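Local coordinates for protein alpha-pyrone synthesis polyketide synthase-like Pks18 (Mycobacterium tuberculosis, PDB 1TED) that probably extends medium- and long-chain acyl-CoA starters with malonyl-CoA to make tri- and tetraketide alpha-pyrones, acting as a homodimeric type III polyketide synthase, at residues S206-F211 with N271-E276. Sequence-based numbering, arbitrary orientation.
With MYR (myristic acid), chain E.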
loop_
_atom_site.group_PDB
_atom_site.type_symbol
_atom_site.label_atom_id
_atom_site.label_comp_id
_atom_site.label_asym_id
_atom_site.label_seq_id
_atom_site.Cartn_x
_atom_site.Cartn_y
_atom_site.Cartn_z
ATOM N N SER A 206 -15.087 9.766 -9.693
ATOM C CA SER A 206 -15.495 10.927 -10.489
ATOM C C SER A 206 -14.308 11.768 -10.942
ATOM O O SER A 206 -14.349 12.411 -11.989
ATOM C CB SER A 206 -16.491 11.800 -9.698
ATOM O OG SER A 206 -15.891 12.463 -8.591
ATOM N N VAL A 207 -13.246 11.743 -10.150
ATOM C CA VAL A 207 -12.039 12.491 -10.443
ATOM C C VAL A 207 -11.277 11.935 -11.647
ATOM O O VAL A 207 -10.451 12.632 -12.238
ATOM C CB VAL A 207 -11.133 12.522 -9.186
ATOM C CG1 VAL A 207 -9.679 12.567 -9.564
ATOM C CG2 VAL A 207 -11.475 13.734 -8.360
ATOM N N ASN A 208 -11.564 10.693 -12.026
ATOM C CA ASN A 208 -10.875 10.086 -13.160
ATOM C C ASN A 208 -11.751 9.942 -14.402
ATOM O O ASN A 208 -11.389 9.234 -15.340
ATOM C CB ASN A 208 -10.309 8.709 -12.775
ATOM C CG ASN A 208 -9.219 8.793 -11.706
ATOM O OD1 ASN A 208 -9.498 8.729 -10.507
ATOM N ND2 ASN A 208 -7.974 8.942 -12.143
ATOM N N ALA A 209 -12.897 10.617 -14.412
ATOM C CA ALA A 209 -13.814 10.556 -15.557
ATOM C C ALA A 209 -13.122 10.934 -16.872
ATOM O O ALA A 209 -12.391 11.926 -16.942
ATOM C CB ALA A 209 -14.997 11.475 -15.316
ATOM N N VAL A 210 -13.363 10.147 -17.917
ATOM C CA VAL A 210 -12.751 10.407 -19.217
ATOM C C VAL A 210 -13.742 10.252 -20.375
ATOM O O VAL A 210 -13.657 10.968 -21.376
ATOM C CB VAL A 210 -11.537 9.468 -19.440
ATOM C CG1 VAL A 210 -11.034 9.593 -20.851
ATOM C CG2 VAL A 210 -10.418 9.837 -18.476
ATOM N N PHE A 211 -14.674 9.315 -20.227
ATOM C CA PHE A 211 -15.701 9.037 -21.228
ATOM C C PHE A 211 -15.123 8.592 -22.569
ATOM O O PHE A 211 -15.255 9.279 -23.577
ATOM C CB PHE A 211 -16.598 10.270 -21.414
ATOM C CG PHE A 211 -17.372 10.652 -20.171
ATOM C CD1 PHE A 211 -18.514 9.950 -19.801
ATOM C CD2 PHE A 211 -16.941 11.698 -19.359
ATOM C CE1 PHE A 211 -19.216 10.283 -18.641
ATOM C CE2 PHE A 211 -17.638 12.035 -18.196
ATOM C CZ PHE A 211 -18.779 11.324 -17.839
ATOM N N ASN A 271 -4.563 10.393 -18.841
ATOM C CA ASN A 271 -5.730 11.190 -18.498
ATOM C C ASN A 271 -6.510 10.646 -17.312
ATOM O O ASN A 271 -7.661 11.015 -17.093
ATOM C CB ASN A 271 -6.658 11.327 -19.710
ATOM C CG ASN A 271 -7.051 9.981 -20.320
ATOM O OD1 ASN A 271 -6.554 8.915 -19.919
ATOM N ND2 ASN A 271 -7.949 10.031 -21.309
ATOM N N GLY A 272 -5.882 9.772 -16.538
ATOM C CA GLY A 272 -6.553 9.228 -15.378
ATOM C C GLY A 272 -6.364 7.744 -15.131
ATOM O O GLY A 272 -5.894 6.995 -15.993
ATOM N N ILE A 273 -6.726 7.329 -13.923
ATOM C CA ILE A 273 -6.637 5.936 -13.542
ATOM C C ILE A 273 -7.845 5.246 -14.161
ATOM O O ILE A 273 -8.898 5.860 -14.336
ATOM C CB ILE A 273 -6.682 5.773 -12.014
ATOM C CG1 ILE A 273 -5.421 6.390 -11.392
ATOM C CG2 ILE A 273 -6.805 4.301 -11.654
ATOM C CD1 ILE A 273 -5.487 6.526 -9.895
ATOM N N THR A 274 -7.687 3.974 -14.505
ATOM C CA THR A 274 -8.762 3.229 -15.116
ATOM C C THR A 274 -8.800 1.794 -14.601
ATOM O O THR A 274 -7.848 1.318 -13.984
ATOM C CB THR A 274 -8.591 3.211 -16.641
ATOM O OG1 THR A 274 -9.790 2.717 -17.248
ATOM C CG2 THR A 274 -7.418 2.319 -17.032
ATOM N N CYS A 275 -9.917 1.120 -14.853
ATOM C CA CYS A 275 -10.104 -0.270 -14.456
ATOM C C CYS A 275 -10.670 -1.016 -15.661
ATOM O O CYS A 275 -11.692 -0.618 -16.219
ATOM C CB CYS A 275 -11.079 -0.367 -13.285
ATOM S SG CYS A 275 -11.644 -2.055 -12.902
ATOM N N GLU A 276 -9.998 -2.083 -16.075
ATOM C CA GLU A 276 -10.459 -2.875 -17.213
ATOM C C GLU A 276 -10.957 -4.227 -16.705
ATOM O O GLU A 276 -10.189 -5.006 -16.131
ATOM C CB GLU A 276 -9.325 -3.071 -18.230
ATOM C CG GLU A 276 -8.808 -1.760 -18.821
ATOM C CD GLU A 276 -7.427 -1.900 -19.434
ATOM O OE1 GLU A 276 -6.747 -2.909 -19.135
ATOM O OE2 GLU A 276 -7.013 -0.998 -20.198
HETATM C C1 MYR E . -20.247 9.750 -14.822
HETATM O O1 MYR E . -21.268 10.204 -14.311
HETATM O O2 MYR E . -20.316 9.200 -15.923
HETATM C C2 MYR E . -18.902 9.868 -14.103
HETATM C C3 MYR E . -18.397 8.494 -13.657
HETATM C C4 MYR E . -17.066 8.612 -12.909
HETATM C C5 MYR E . -16.530 7.238 -12.500
HETATM C C6 MYR E . -16.163 6.369 -13.706
HETATM C C7 MYR E . -14.938 6.890 -14.463
HETATM C C8 MYR E . -13.652 6.770 -13.642
HETATM C C9 MYR E . -13.309 5.310 -13.338
HETATM C C10 MYR E . -12.105 5.220 -12.400
HETATM C C11 MYR E . -11.799 3.764 -12.043
HETATM C C12 MYR E . -10.629 3.671 -11.062
HETATM C C13 MYR E . -10.386 2.216 -10.657
HETATM C C14 MYR E . -9.245 2.109 -9.644
HETATM O O HOH W 1 -9.774 7.053 -16.439
#
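Val210 and Asn271 meet with their side chains crossing at about a right angle: one methyl, CG1, comes to the carboxamide ND2 of Asn271 at 3.1 Å, while CG2 lies 3.3 Å from the Asn271 backbone O. With CG1 anti to the backbone N (chi1 172°), that methyl reaches the carboxamide, and both branches of the forked side chain touch the turn between strands 264-269 and 272-277. Next along, Asn208 lays its side chain against the start of strand 272-277, its CB 3.5 Å from Ile273 O and its carboxamide beside the Ile273 backbone and CB. Gly272 lets the backbones approach until its CA is 4.9 Å from Asn208 CA; at its backbone angles (phi 138°, psi 166°) a beta carbon would press against the carbonyl O of Asn271, which by itself calls for glycine. One water ties the segments together, donating to Asn208 O at 2.9 Å and to Ile273 O at 2.6 Å. In this thiolase fold the hairpin and the loop leading to helix 215-223 line the acyl tunnel, occupied by myristic acid. Ser206 CA lies by C4, toward the carboxylate, Ala209 CA and Asn208 O border mid-chain, and Ile273 CG2 and Cys275 CB wall the methyl end; Cys275 CB is 3.7 Å from C13. Further out, Arg105 NH1 of helix 102-125 hydrogen-bonds the carbonyls of Val207 and Ala209, probably helping to hold the loop, and Met106 packs on both Asn208 and Ile273.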